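PDB 3UAM: chitin binding domain, which probably binds chitin or a related polysaccharide, and belongs to a family of lytic polysaccharide monooxygenases that cleave such chains by oxidation. Local coordinates for residues N72-G84 with D139-P151. Residues are numbered along the deposited sequence; the frame is centred on the assembly and turned at random. Where two conformers were deposited one is given.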
loop_
_atom_site.group_PDB
_atom_site.type_symbol
_atom_site.label_atom_id
_atom_site.label_comp_id
_atom_site.label_asym_id
_atom_site.label_seq_id
_atom_site.Cartn_x
_atom_site.Cartn_y
_atom_site.Cartn_z
ATOM N N ASN A 72 -13.906 -2.701 8.132
ATOM C CA ASN A 72 -13.342 -2.849 6.785
ATOM C C ASN A 72 -14.342 -3.388 5.788
ATOM O O ASN A 72 -15.263 -4.120 6.139
ATOM C CB ASN A 72 -12.057 -3.685 6.761
ATOM C CG ASN A 72 -12.279 -5.158 7.025
ATOM O OD1 ASN A 72 -13.218 -5.556 7.719
ATOM N ND2 ASN A 72 -11.375 -5.986 6.488
ATOM N N GLY A 73 -14.158 -2.992 4.542
ATOM C CA GLY A 73 -14.780 -3.708 3.420
ATOM C C GLY A 73 -13.930 -4.915 3.076
ATOM O O GLY A 73 -12.940 -5.207 3.759
ATOM N N MET A 74 -14.287 -5.614 2.008
ATOM C CA MET A 74 -13.534 -6.818 1.611
ATOM C C MET A 74 -12.145 -6.458 1.115
ATOM O O MET A 74 -12.006 -5.670 0.187
ATOM C CB MET A 74 -14.277 -7.587 0.527
ATOM C CG MET A 74 -13.630 -8.930 0.145
ATOM S SD MET A 74 -13.540 -10.144 1.493
ATOM C CE MET A 74 -15.210 -10.783 1.502
ATOM N N PRO A 75 -11.095 -6.969 1.774
ATOM C CA PRO A 75 -9.769 -6.629 1.257
ATOM C C PRO A 75 -9.503 -7.255 -0.130
ATOM O O PRO A 75 -10.221 -8.154 -0.544
ATOM C CB PRO A 75 -8.813 -7.196 2.323
ATOM C CG PRO A 75 -9.641 -7.312 3.557
ATOM C CD PRO A 75 -10.999 -7.716 3.044
ATOM N N PRO A 76 -8.501 -6.757 -0.854
ATOM C CA PRO A 76 -8.238 -7.305 -2.183
ATOM C C PRO A 76 -7.886 -8.791 -2.136
ATOM O O PRO A 76 -7.111 -9.208 -1.282
ATOM C CB PRO A 76 -7.036 -6.503 -2.664
ATOM C CG PRO A 76 -7.065 -5.250 -1.849
ATOM C CD PRO A 76 -7.575 -5.674 -0.512
ATOM N N ARG A 77 -8.496 -9.577 -3.007
ATOM C CA ARG A 77 -8.167 -10.997 -3.061
ATOM C C ARG A 77 -6.748 -11.229 -3.583
ATOM O O ARG A 77 -6.113 -10.323 -4.163
ATOM C CB ARG A 77 -9.202 -11.797 -3.863
ATOM C CG ARG A 77 -9.309 -11.549 -5.364
ATOM C CD ARG A 77 -10.379 -12.499 -5.902
ATOM N NE ARG A 77 -10.572 -12.490 -7.351
ATOM C CZ ARG A 77 -9.856 -13.216 -8.205
ATOM N NH1 ARG A 77 -8.864 -13.972 -7.766
ATOM N NH2 ARG A 77 -10.105 -13.160 -9.501
ATOM N N ASP A 78 -6.226 -12.434 -3.327
ATOM C CA ASP A 78 -4.918 -12.799 -3.845
ATOM C C ASP A 78 -4.950 -12.629 -5.372
ATOM O O ASP A 78 -5.938 -12.951 -6.043
ATOM C CB ASP A 78 -4.537 -14.235 -3.488
ATOM C CG ASP A 78 -4.125 -14.407 -2.007
ATOM O OD1 ASP A 78 -3.827 -13.407 -1.299
ATOM O OD2 ASP A 78 -4.142 -15.571 -1.535
ATOM N N GLY A 79 -3.888 -12.072 -5.914
ATOM C CA GLY A 79 -3.839 -11.797 -7.345
ATOM C C GLY A 79 -4.453 -10.469 -7.746
ATOM O O GLY A 79 -4.336 -10.081 -8.903
ATOM N N GLU A 80 -5.101 -9.767 -6.807
ATOM C CA GLU A 80 -5.622 -8.417 -7.046
ATOM C C GLU A 80 -5.098 -7.413 -6.008
ATOM O O GLU A 80 -5.657 -6.336 -5.811
ATOM C CB GLU A 80 -7.145 -8.434 -7.084
ATOM C CG GLU A 80 -7.665 -9.435 -8.100
ATOM C CD GLU A 80 -9.168 -9.410 -8.303
ATOM O OE1 GLU A 80 -9.910 -8.779 -7.526
ATOM O OE2 GLU A 80 -9.599 -10.045 -9.257
ATOM N N ILE A 81 -3.999 -7.769 -5.354
ATOM C CA ILE A 81 -3.412 -6.915 -4.336
ATOM C C ILE A 81 -2.816 -5.660 -4.966
ATOM O O ILE A 81 -3.001 -4.546 -4.442
ATOM C CB ILE A 81 -2.335 -7.658 -3.520
ATOM C CG1 ILE A 81 -2.987 -8.767 -2.681
ATOM C CG2 ILE A 81 -1.596 -6.707 -2.591
ATOM C CD1 ILE A 81 -2.041 -9.853 -2.221
ATOM N N ALA A 82 -2.106 -5.828 -6.082
ATOM C CA ALA A 82 -1.391 -4.708 -6.687
ATOM C C ALA A 82 -2.336 -3.626 -7.227
ATOM O O ALA A 82 -1.928 -2.468 -7.356
ATOM C CB ALA A 82 -0.416 -5.199 -7.772
ATOM N N SER A 83 -3.579 -3.977 -7.558
ATOM C CA SER A 83 -4.544 -2.979 -8.042
ATOM C C SER A 83 -5.504 -2.496 -6.951
ATOM O O SER A 83 -6.439 -1.722 -7.215
ATOM C CB SER A 83 -5.338 -3.519 -9.223
ATOM O OG SER A 83 -6.251 -4.521 -8.820
ATOM N N GLY A 84 -5.272 -2.925 -5.718
ATOM C CA GLY A 84 -6.165 -2.582 -4.619
ATOM C C GLY A 84 -7.553 -3.161 -4.765
ATOM O O GLY A 84 -8.527 -2.562 -4.307
ATOM N N ASP A 139 7.746 -17.027 -4.417
ATOM C CA ASP A 139 7.668 -17.373 -5.848
ATOM C C ASP A 139 7.537 -16.080 -6.648
ATOM O O ASP A 139 6.442 -15.591 -6.898
ATOM C CB ASP A 139 6.457 -18.292 -6.100
ATOM C CG ASP A 139 6.276 -18.671 -7.570
ATOM O OD1 ASP A 139 7.166 -18.428 -8.430
ATOM O OD2 ASP A 139 5.196 -19.226 -7.858
ATOM N N THR A 140 8.669 -15.540 -7.052
ATOM C CA THR A 140 8.701 -14.180 -7.594
ATOM C C THR A 140 7.998 -14.033 -8.926
ATOM O O THR A 140 7.752 -12.925 -9.343
ATOM C CB THR A 140 10.149 -13.673 -7.800
ATOM O OG1 THR A 140 10.717 -14.344 -8.924
ATOM C CG2 THR A 140 11.014 -13.909 -6.528
ATOM N N GLN A 141 7.726 -15.138 -9.610
ATOM C CA GLN A 141 7.060 -15.106 -10.904
ATOM C C GLN A 141 5.519 -15.254 -10.827
ATOM O O GLN A 141 4.842 -15.230 -11.853
ATOM C CB GLN A 141 7.670 -16.186 -11.795
ATOM C CG GLN A 141 9.174 -15.991 -11.987
ATOM C CD GLN A 141 9.497 -14.641 -12.633
ATOM O OE1 GLN A 141 9.323 -14.481 -13.822
ATOM N NE2 GLN A 141 9.941 -13.659 -11.833
ATOM N N ALA A 142 4.968 -15.361 -9.623
ATOM C CA ALA A 142 3.531 -15.556 -9.451
ATOM C C ALA A 142 2.795 -14.220 -9.296
ATOM O O ALA A 142 3.401 -13.206 -9.018
ATOM C CB ALA A 142 3.270 -16.419 -8.229
ATOM N N ARG A 143 1.476 -14.245 -9.444
ATOM C CA ARG A 143 0.665 -13.094 -9.077
ATOM C C ARG A 143 0.754 -12.982 -7.568
ATOM O O ARG A 143 0.867 -13.994 -6.893
ATOM C CB ARG A 143 -0.774 -13.258 -9.534
ATOM C CG ARG A 143 -0.903 -13.206 -11.050
ATOM C CD ARG A 143 -2.335 -13.356 -11.488
ATOM N NE ARG A 143 -2.373 -13.327 -12.939
ATOM C CZ ARG A 143 -2.982 -12.409 -13.685
ATOM N NH1 ARG A 143 -3.697 -11.412 -13.128
ATOM N NH2 ARG A 143 -2.907 -12.526 -15.011
ATOM N N LEU A 144 0.726 -11.759 -7.059
ATOM C CA LEU A 144 0.982 -11.497 -5.642
ATOM C C LEU A 144 -0.126 -12.105 -4.804
ATOM O O LEU A 144 -1.292 -11.994 -5.151
ATOM C CB LEU A 144 1.038 -9.992 -5.365
ATOM C CG LEU A 144 2.130 -9.202 -6.065
ATOM C CD1 LEU A 144 2.020 -7.722 -5.742
ATOM C CD2 LEU A 144 3.465 -9.725 -5.611
ATOM N N ALA A 145 0.264 -12.744 -3.704
ATOM C CA ALA A 145 -0.669 -13.425 -2.786
ATOM C C ALA A 145 -0.163 -13.250 -1.362
ATOM O O ALA A 145 1.025 -12.995 -1.131
ATOM C CB ALA A 145 -0.785 -14.921 -3.132
ATOM N N ARG A 146 -1.068 -13.428 -0.410
ATOM C CA ARG A 146 -0.768 -13.247 1.007
ATOM C C ARG A 146 0.376 -14.156 1.468
ATOM O O ARG A 146 1.215 -13.730 2.264
ATOM C CB ARG A 146 -2.039 -13.524 1.826
ATOM C CG ARG A 146 -3.020 -12.377 1.753
ATOM C CD ARG A 146 -4.428 -12.826 2.052
ATOM N NE ARG A 146 -5.340 -11.713 2.138
ATOM C CZ ARG A 146 -5.794 -10.995 1.112
ATOM N NH1 ARG A 146 -5.448 -11.235 -0.154
ATOM N NH2 ARG A 146 -6.646 -10.033 1.367
ATOM N N ALA A 147 0.429 -15.375 0.935
ATOM C CA ALA A 147 1.524 -16.337 1.199
ATOM C C ALA A 147 2.934 -15.855 0.826
ATOM O O ALA A 147 3.920 -16.459 1.268
ATOM C CB ALA A 147 1.246 -17.658 0.477
ATOM N N HIS A 148 3.028 -14.806 0.003
ATOM C CA HIS A 148 4.302 -14.251 -0.417
ATOM C C HIS A 148 4.857 -13.263 0.571
ATOM O O HIS A 148 6.037 -12.974 0.509
ATOM C CB HIS A 148 4.182 -13.551 -1.772
ATOM C CG HIS A 148 3.750 -14.465 -2.877
ATOM N ND1 HIS A 148 2.888 -14.092 -3.851
ATOM C CD2 HIS A 148 4.086 -15.792 -3.127
ATOM C CE1 HIS A 148 2.699 -15.139 -4.682
ATOM N NE2 HIS A 148 3.442 -16.168 -4.243
ATOM N N PHE A 149 4.010 -12.734 1.453
ATOM C CA PHE A 149 4.383 -11.677 2.369
ATOM C C PHE A 149 4.614 -12.175 3.810
ATOM O O PHE A 149 3.909 -13.072 4.294
ATOM C CB PHE A 149 3.302 -10.584 2.356
ATOM C CG PHE A 149 3.281 -9.785 1.083
ATOM C CD1 PHE A 149 4.142 -8.715 0.916
ATOM C CD2 PHE A 149 2.430 -10.123 0.053
ATOM C CE1 PHE A 149 4.128 -7.970 -0.236
ATOM C CE2 PHE A 149 2.427 -9.415 -1.126
ATOM C CZ PHE A 149 3.274 -8.319 -1.274
ATOM N N GLU A 150 5.633 -11.603 4.463
ATOM C CA GLU A 150 5.886 -11.832 5.874
ATOM C C GLU A 150 4.656 -11.452 6.703
ATOM O O GLU A 150 4.092 -10.376 6.515
ATOM C CB GLU A 150 7.091 -11.013 6.352
ATOM C CG GLU A 150 8.423 -11.452 5.803
ATOM C CD GLU A 150 8.904 -12.787 6.353
ATOM O OE1 GLU A 150 8.389 -13.243 7.408
ATOM O OE2 GLU A 150 9.816 -13.382 5.739
ATOM N N PRO A 151 4.247 -12.324 7.635
ATOM C CA PRO A 151 3.052 -12.048 8.424
ATOM C C PRO A 151 3.205 -10.810 9.332
ATOM O O PRO A 151 2.221 -10.164 9.669
ATOM C CB PRO A 151 2.841 -13.352 9.229
ATOM C CG PRO A 151 4.186 -13.985 9.306
ATOM C CD PRO A 151 4.864 -13.615 8.004
HETATM O O HOH W 1 -1.833 -16.609 -0.317
HETATM O O HOH W 2 -5.473 -11.356 -10.885
#
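Arg146 and Asp78 show how one arginine can join two loops by bonding to backbone and side chain at once. The arginine runs extended from CG to NE, which carries its guanidinium out to the chain at Pro76. There NH1 and NH2 approach the same carbonyl oxygen end-on, with NH2 to Pro76 O 2.8 Å, and the oxygen lies almost in the guanidinium plane. NH1 also forms a salt bridge to Asp78 OD1 at 2.9 Å, although the carboxylate is turned 51° from the guanidinium. Asp78 OD1 takes a second bond from the backbone, Arg146 N, at 2.9 Å. The two donors reach OD1 from opposite faces of the carboxylate, and both belong to Arg146, first residue of the 3-10 segment 146-148. Water 1 links Asp78 OD2 to Ala147 N, extending the tie along that segment.

Beside this polar group, Gly79 N, inside the type II turn 77-80, donates to Leu144 O at 2.7 Å, and water 2 bridges Gly79 O to Arg143 NH1. Ile81 CD1 rests against the backbone of Leu144 and Ala145, and Ala82 CB meets Leu144 CD1 at 4.1 Å. Pro55 O and Ala56 O bind further N-H groups of Arg146. The contact thus joins the loop between strand 49-51 and helix 98-101 to that between strands 126-133 and 155-158 of this AA10-type domain. Its apolar side packs on the mixed sheet and a helix: Ile81 touches strand 190-200, while Ala82 and Leu144 share Val210 of strand 205-215 and Arg30 of helix 30-36.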